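Local coordinates for protein aspartate--tRNA(Asp/Asn) ligase (Sulfolobus tokodaii, PDB 1WYD) that probably attaches aspartate to both tRNA(Asp) and tRNA(Asn), activating the amino acid with ATP before transferring it to the acceptor end of the tRNA, at residues L172-V175 with K180-F183; E151-I156 with M226-A231. All coordinates share one frame; numbering follows the deposited sequence.

Contact 1 (L172-V175 with K180-F183); sequences LFPV and KEAF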
ATOM      1  N   LEU B 172       9.946 -20.372  -1.076  1.00 51.30           N
ATOM      2  CA  LEU B 172       9.053 -19.459  -1.774  1.00 48.33           C
ATOM      3  C   LEU B 172       7.930 -20.204  -2.440  1.00 47.24           C
ATOM      4  O   LEU B 172       8.074 -21.363  -2.825  1.00 47.60           O
ATOM      5  CB  LEU B 172       9.839 -18.679  -2.814  1.00 48.03           C
ATOM      6  CG  LEU B 172      10.423 -17.338  -2.366  1.00 47.36           C
ATOM      7  CD1 LEU B 172      10.820 -17.314  -0.969  1.00 44.87           C
ATOM      8  CD2 LEU B 172      11.606 -16.922  -3.225  1.00 47.24           C
ATOM      9  N   PHE B 173       6.783 -19.556  -2.571  1.00 45.44           N
ATOM     10  CA  PHE B 173       5.690 -20.185  -3.284  1.00 43.90           C
ATOM     11  C   PHE B 173       5.930 -20.196  -4.781  1.00 42.25           C
ATOM     12  O   PHE B 173       6.216 -19.165  -5.380  1.00 41.45           O
ATOM     13  CB  PHE B 173       4.371 -19.508  -2.945  1.00 44.45           C
ATOM     14  CG  PHE B 173       3.923 -19.741  -1.537  1.00 44.91           C
ATOM     15  CD1 PHE B 173       3.808 -18.694  -0.652  1.00 43.92           C
ATOM     16  CD2 PHE B 173       3.632 -21.017  -1.093  1.00 46.14           C
ATOM     17  CE1 PHE B 173       3.400 -18.911   0.625  1.00 43.89           C
ATOM     18  CE2 PHE B 173       3.225 -21.231   0.202  1.00 45.31           C
ATOM     19  CZ  PHE B 173       3.087 -20.173   1.049  1.00 43.52           C
ATOM     20  N   PRO B 174       5.871 -21.384  -5.383  1.00 41.67           N
ATOM     21  CA  PRO B 174       5.871 -21.513  -6.847  1.00 39.60           C
ATOM     22  C   PRO B 174       4.691 -20.768  -7.468  1.00 37.96           C
ATOM     23  O   PRO B 174       3.569 -20.947  -7.017  1.00 37.13           O
ATOM     24  CB  PRO B 174       5.716 -23.026  -7.042  1.00 40.48           C
ATOM     25  CG  PRO B 174       6.430 -23.606  -5.816  1.00 40.00           C
ATOM     26  CD  PRO B 174       5.888 -22.711  -4.719  1.00 42.22           C
ATOM     27  N   VAL B 175       4.961 -19.924  -8.453  1.00 36.60           N
ATOM     28  CA  VAL B 175       3.919 -19.381  -9.320  1.00 37.11           C
ATOM     29  C   VAL B 175       4.111 -19.927 -10.761  1.00 36.22           C
ATOM     30  O   VAL B 175       5.197 -19.845 -11.341  1.00 36.61           O
ATOM     31  CB  VAL B 175       3.916 -17.855  -9.330  1.00 37.29           C
ATOM     32  CG1 VAL B 175       2.688 -17.305 -10.153  1.00 39.14           C
ATOM     33  CG2 VAL B 175       3.905 -17.304  -7.877  1.00 38.73           C
ATOM     34  N   LYS B 180       6.666 -20.899 -16.879  1.00 41.98           N
ATOM     35  CA  LYS B 180       7.879 -20.921 -16.100  1.00 40.89           C
ATOM     36  C   LYS B 180       7.496 -21.084 -14.647  1.00 39.14           C
ATOM     37  O   LYS B 180       6.388 -20.781 -14.244  1.00 38.34           O
ATOM     38  CB  LYS B 180       8.680 -19.645 -16.329  1.00 42.67           C
ATOM     39  CG  LYS B 180       9.153 -19.448 -17.782  1.00 47.10           C
ATOM     40  CD  LYS B 180      10.264 -18.355 -17.821  1.00 56.32           C
ATOM     41  CE  LYS B 180      10.462 -17.756 -19.243  1.00 61.43           C
ATOM     42  NZ  LYS B 180      10.383 -16.253 -19.310  1.00 64.05           N
ATOM     43  N   GLU B 181       8.391 -21.655 -13.870  1.00 37.28           N
ATOM     44  CA  GLU B 181       8.122 -21.776 -12.488  1.00 37.49           C
ATOM     45  C   GLU B 181       8.731 -20.475 -11.912  1.00 37.38           C
ATOM     46  O   GLU B 181       9.940 -20.368 -11.815  1.00 36.78           O
ATOM     47  CB  GLU B 181       8.814 -22.989 -11.922  1.00 35.78           C
ATOM     48  CG  GLU B 181       8.266 -23.328 -10.572  1.00 37.49           C
ATOM     49  CD  GLU B 181       9.151 -24.249  -9.786  1.00 42.51           C
ATOM     50  OE1 GLU B 181      10.352 -24.414 -10.113  1.00 46.56           O
ATOM     51  OE2 GLU B 181       8.639 -24.802  -8.820  1.00 45.41           O
ATOM     52  N   ALA B 182       7.902 -19.467 -11.664  1.00 37.44           N
ATOM     53  CA  ALA B 182       8.388 -18.283 -10.891  1.00 37.89           C
ATOM     54  C   ALA B 182       7.931 -18.380  -9.459  1.00 37.60           C
ATOM     55  O   ALA B 182       7.346 -19.383  -9.051  1.00 38.49           O
ATOM     56  CB  ALA B 182       7.955 -16.994 -11.530  1.00 36.63           C
ATOM     57  N   PHE B 183       8.213 -17.352  -8.678  1.00 39.30           N
ATOM     58  CA  PHE B 183       7.892 -17.363  -7.267  1.00 38.92           C
ATOM     59  C   PHE B 183       7.369 -15.994  -6.695  1.00 38.90           C
ATOM     60  O   PHE B 183       7.574 -14.904  -7.265  1.00 37.83           O
ATOM     61  CB  PHE B 183       9.124 -17.827  -6.463  1.00 40.33           C
ATOM     62  CG  PHE B 183       9.861 -19.031  -7.057  1.00 42.14           C
ATOM     63  CD1 PHE B 183      10.994 -18.852  -7.870  1.00 42.65           C
ATOM     64  CD2 PHE B 183       9.445 -20.346  -6.762  1.00 43.15           C
ATOM     65  CE1 PHE B 183      11.658 -19.981  -8.425  1.00 42.34           C
ATOM     66  CE2 PHE B 183      10.107 -21.459  -7.300  1.00 42.25           C
ATOM     67  CZ  PHE B 183      11.210 -21.274  -8.131  1.00 41.91           C
TER
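The ring of Phe183 meets Phe173 O at its edge, near the ring plane, with CD2 3.7 Å from that oxygen, while Leu172 CB and Pro174 CA approach the ring obliquely. Phe183 CG stands anti to the carbonyl carbon (chi1 -44°), which puts it beside its own backbone N and brings the ring's CD2 to Phe173 O and Pro174 CA, the latter at 3.8 Å. Leu172 crosses Phe183 at about a right angle, CB to CB at 3.8 Å. The carboxylate of Glu181, at the end of an extended chain, runs alongside the proline ring, OE2 3.9 Å from Pro174 CB. Phe173 leaves its backbone away from strand 180-184, and its ring meets Tyr177 and Phe178 of the second subunit.

Two backbone hydrogen bonds fix the antiparallel register at Val175 and Ala182: Val175 N to Ala182 O, modelled at a doubtfully short 2.5 Å, and Ala182 N to Val175 O at 2.8 Å. Pro174, which has no N-H, faces Phe183 in a non-hydrogen-bonded pair, where Phe183 CA makes a CA-H...O contact with Phe173 O (3.1 Å). Between these two segments main-chain hydrogen bonds and apolar packing do the joining, so the pairing does not depend on side-chain charge.

Contact 2 (E151-I156 with M226-A231); sequences EGFIEI and MDVEMA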
ATOM      1  N   GLU B 151      10.393  13.289   5.710  1.00 47.72           N
ATOM      2  CA  GLU B 151      11.835  13.105   5.483  1.00 47.67           C
ATOM      3  C   GLU B 151      12.141  13.024   4.004  1.00 47.08           C
ATOM      4  O   GLU B 151      13.272  12.758   3.593  1.00 47.35           O
ATOM      5  CB  GLU B 151      12.356  11.865   6.185  1.00 48.66           C
ATOM      6  CG  GLU B 151      12.048  11.787   7.678  1.00 52.61           C
ATOM      7  CD  GLU B 151      12.846  12.794   8.497  1.00 59.48           C
ATOM      8  OE1 GLU B 151      12.333  13.259   9.538  1.00 63.63           O
ATOM      9  OE2 GLU B 151      13.982  13.123   8.102  1.00 61.30           O
ATOM     10  N   GLY B 152      11.123  13.298   3.203  1.00 46.50           N
ATOM     11  CA  GLY B 152      11.231  13.217   1.761  1.00 45.54           C
ATOM     12  C   GLY B 152      11.348  11.797   1.210  1.00 44.05           C
ATOM     13  O   GLY B 152      11.980  11.587   0.186  1.00 44.44           O
ATOM     14  N   PHE B 153      10.738  10.826   1.876  1.00 41.98           N
ATOM     15  CA  PHE B 153      10.692   9.486   1.311  1.00 40.33           C
ATOM     16  C   PHE B 153       9.593   9.360   0.232  1.00 39.65           C
ATOM     17  O   PHE B 153       8.530   9.946   0.337  1.00 40.16           O
ATOM     18  CB  PHE B 153      10.572   8.448   2.426  1.00 39.32           C
ATOM     19  CG  PHE B 153      11.887   8.122   3.102  1.00 37.46           C
ATOM     20  CD1 PHE B 153      12.485   9.033   4.010  1.00 39.64           C
ATOM     21  CD2 PHE B 153      12.544   6.909   2.848  1.00 36.74           C
ATOM     22  CE1 PHE B 153      13.700   8.721   4.655  1.00 34.77           C
ATOM     23  CE2 PHE B 153      13.788   6.599   3.472  1.00 34.41           C
ATOM     24  CZ  PHE B 153      14.353   7.509   4.384  1.00 34.94           C
ATOM     25  N   ILE B 154       9.897   8.622  -0.821  1.00 38.31           N
ATOM     26  CA  ILE B 154       9.013   8.429  -1.971  1.00 37.03           C
ATOM     27  C   ILE B 154       8.421   7.031  -1.863  1.00 36.63           C
ATOM     28  O   ILE B 154       9.157   6.088  -1.539  1.00 35.60           O
ATOM     29  CB  ILE B 154       9.840   8.581  -3.301  1.00 37.35           C
ATOM     30  CG1 ILE B 154      10.181  10.054  -3.544  1.00 35.96           C
ATOM     31  CG2 ILE B 154       9.067   8.091  -4.537  1.00 33.95           C
ATOM     32  CD1 ILE B 154      11.456  10.270  -4.437  1.00 37.04           C
ATOM     33  N   GLU B 155       7.098   6.924  -2.027  1.00 35.68           N
ATOM     34  CA  GLU B 155       6.409   5.651  -1.958  1.00 37.10           C
ATOM     35  C   GLU B 155       6.563   4.904  -3.298  1.00 37.00           C
ATOM     36  O   GLU B 155       6.439   5.539  -4.371  1.00 35.63           O
ATOM     37  CB  GLU B 155       4.919   5.834  -1.603  1.00 37.83           C
ATOM     38  CG  GLU B 155       4.080   4.554  -1.704  1.00 40.82           C
ATOM     39  CD  GLU B 155       2.683   4.657  -1.125  1.00 42.81           C
ATOM     40  OE1 GLU B 155       2.169   5.772  -0.999  1.00 46.36           O
ATOM     41  OE2 GLU B 155       2.064   3.611  -0.815  1.00 43.77           O
ATOM     42  N   ILE B 156       6.834   3.578  -3.214  1.00 37.07           N
ATOM     43  CA  ILE B 156       7.026   2.691  -4.398  1.00 35.84           C
ATOM     44  C   ILE B 156       6.266   1.332  -4.385  1.00 36.56           C
ATOM     45  O   ILE B 156       5.730   0.909  -3.363  1.00 36.80           O
ATOM     46  CB  ILE B 156       8.532   2.405  -4.670  1.00 35.62           C
ATOM     47  CG1 ILE B 156       9.114   1.550  -3.549  1.00 34.48           C
ATOM     48  CG2 ILE B 156       9.353   3.688  -4.940  1.00 40.26           C
ATOM     49  CD1 ILE B 156      10.374   0.889  -3.893  1.00 32.63           C
ATOM     50  N   MET B 226       6.465  -3.518   5.803  1.00 39.13           N
ATOM     51  CA  MET B 226       6.628  -2.067   5.786  1.00 38.61           C
ATOM     52  C   MET B 226       8.123  -1.786   5.664  1.00 38.43           C
ATOM     53  O   MET B 226       8.873  -1.891   6.650  1.00 38.11           O
ATOM     54  CB  MET B 226       6.075  -1.450   7.076  1.00 38.25           C
ATOM     55  CG  MET B 226       4.681  -1.979   7.513  1.00 40.17           C
ATOM     56  SD  MET B 226       4.203  -1.542   9.188  1.00 42.13           S
ATOM     57  CE  MET B 226       3.706   0.165   8.994  1.00 41.51           C
ATOM     58  N   ASP B 227       8.532  -1.381   4.465  1.00 38.32           N
ATOM     59  CA  ASP B 227       9.947  -1.335   4.061  1.00 39.02           C
ATOM     60  C   ASP B 227      10.423   0.044   3.732  1.00 39.39           C
ATOM     61  O   ASP B 227       9.682   0.856   3.126  1.00 40.20           O
ATOM     62  CB  ASP B 227      10.199  -2.219   2.833  1.00 38.56           C
ATOM     63  CG  ASP B 227      10.280  -3.668   3.193  1.00 39.87           C
ATOM     64  OD1 ASP B 227      11.373  -4.137   3.622  1.00 42.25           O
ATOM     65  OD2 ASP B 227       9.300  -4.415   3.115  1.00 40.07           O
ATOM     66  N   VAL B 228      11.691   0.280   4.050  1.00 39.63           N
ATOM     67  CA  VAL B 228      12.293   1.589   3.922  1.00 39.21           C
ATOM     68  C   VAL B 228      13.728   1.412   3.542  1.00 39.50           C
ATOM     69  O   VAL B 228      14.417   0.591   4.128  1.00 40.56           O
ATOM     70  CB  VAL B 228      12.180   2.311   5.260  1.00 39.53           C
ATOM     71  CG1 VAL B 228      13.036   3.580   5.299  1.00 38.37           C
ATOM     72  CG2 VAL B 228      10.710   2.590   5.552  1.00 37.57           C
ATOM     73  N   GLU B 229      14.188   2.180   2.569  1.00 39.15           N
ATOM     74  CA  GLU B 229      15.550   2.051   2.090  1.00 40.02           C
ATOM     75  C   GLU B 229      16.048   3.472   1.890  1.00 40.80           C
ATOM     76  O   GLU B 229      15.345   4.291   1.307  1.00 42.45           O
ATOM     77  CB  GLU B 229      15.608   1.220   0.776  1.00 39.55           C
ATOM     78  CG  GLU B 229      16.954   0.541   0.488  1.00 38.80           C
ATOM     79  CD  GLU B 229      17.394  -0.494   1.537  1.00 40.32           C
ATOM     80  OE1 GLU B 229      18.604  -0.780   1.648  1.00 38.15           O
ATOM     81  OE2 GLU B 229      16.542  -1.069   2.250  1.00 43.84           O
ATOM     82  N   MET B 230      17.228   3.781   2.412  1.00 41.29           N
ATOM     83  CA  MET B 230      17.709   5.156   2.484  1.00 41.67           C
ATOM     84  C   MET B 230      19.146   5.252   1.979  1.00 41.44           C
ATOM     85  O   MET B 230      20.056   4.691   2.563  1.00 40.67           O
ATOM     86  CB  MET B 230      17.560   5.680   3.923  1.00 41.93           C
ATOM     87  CG  MET B 230      17.798   7.157   4.091  1.00 45.20           C
ATOM     88  SD  MET B 230      17.873   7.755   5.869  1.00 49.37           S
ATOM     89  CE  MET B 230      17.223   9.306   5.614  1.00 47.46           C
ATOM     90  N   ALA B 231      19.337   5.918   0.846  1.00 41.93           N
ATOM     91  CA  ALA B 231      20.689   6.171   0.355  1.00 42.48           C
ATOM     92  C   ALA B 231      21.416   7.225   1.205  1.00 43.23           C
ATOM     93  O   ALA B 231      20.770   8.123   1.794  1.00 42.34           O
ATOM     94  CB  ALA B 231      20.691   6.536  -1.126  1.00 42.29           C
TER
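Met230 lies across the end of the Phe153 ring at about a right angle, and every atom of its side chain comes near Phe153 CZ. Its CB is 3.7 Å from Phe153 CZ, and CG closes to 3.5 Å from the same atom. SD follows beside the ring, 5.2 Å from the Phe153 centroid and 82° off the ring normal, a Met-aromatic contact made at the edge. The bend at chi3 (-148°) then carries the methyl back to the aromatic group, with Met230 CE 3.7 Å from Phe153 CE1. Next to CZ, Phe153 CE2 meets Val228 CG1 at 3.6 Å and the backbone oxygen Glu229 O at 3.5 Å, both oblique to the ring; CG1 stands anti to the valine N (chi1 168°), which directs it to the ring. Replacing Phe153 by an alanine would probably leave the Met230 methyl and Val228 CG1 without their shared partner and open a gap between the two segments.

The backbones are too far apart to pair, Phe153 CA to Met230 CA being 8.3 Å, because strand 201-209 runs between strands 154-155 and 222-231 in the sheet; the phenylalanine bridges that interval. Glu229, between the two packing residues, forms a salt bridge with Arg359, a predicted aspartate-binding residue. Just before Phe153, Gly152 is the C-prime residue of the Schellman motif ending helix 128-150. That helix touches Phe153 through Leu148 and Val228 through Phe144, while helix 235-256 brings Leu241 against both Phe153 and Val228 and Val238 against Met230.

Along the chain the order is 151-156, 172-175, 180-183, 226-231, so contact 1 forms within the excursion that contact 2 brackets. Their centres are 28 Å apart and their nearest atoms about 14 Å, without touching. Both fall in the class II synthetase domain but in different sheets: contact 1 in a three-stranded antiparallel sheet, contact 2 at one end of the eight-stranded sheet whose strand 351-358 carries Glu352 and Ser355, predicted to bind ATP and aspartate respectively. Each also reaches the second subunit, through Phe173 and Pro174 in contact 1 and Glu155 in contact 2. The long helix 128-150 leading into strand 154-155 at the interface is consistent with class II motif 1, which would link the dimer interface to the sheet of the active site.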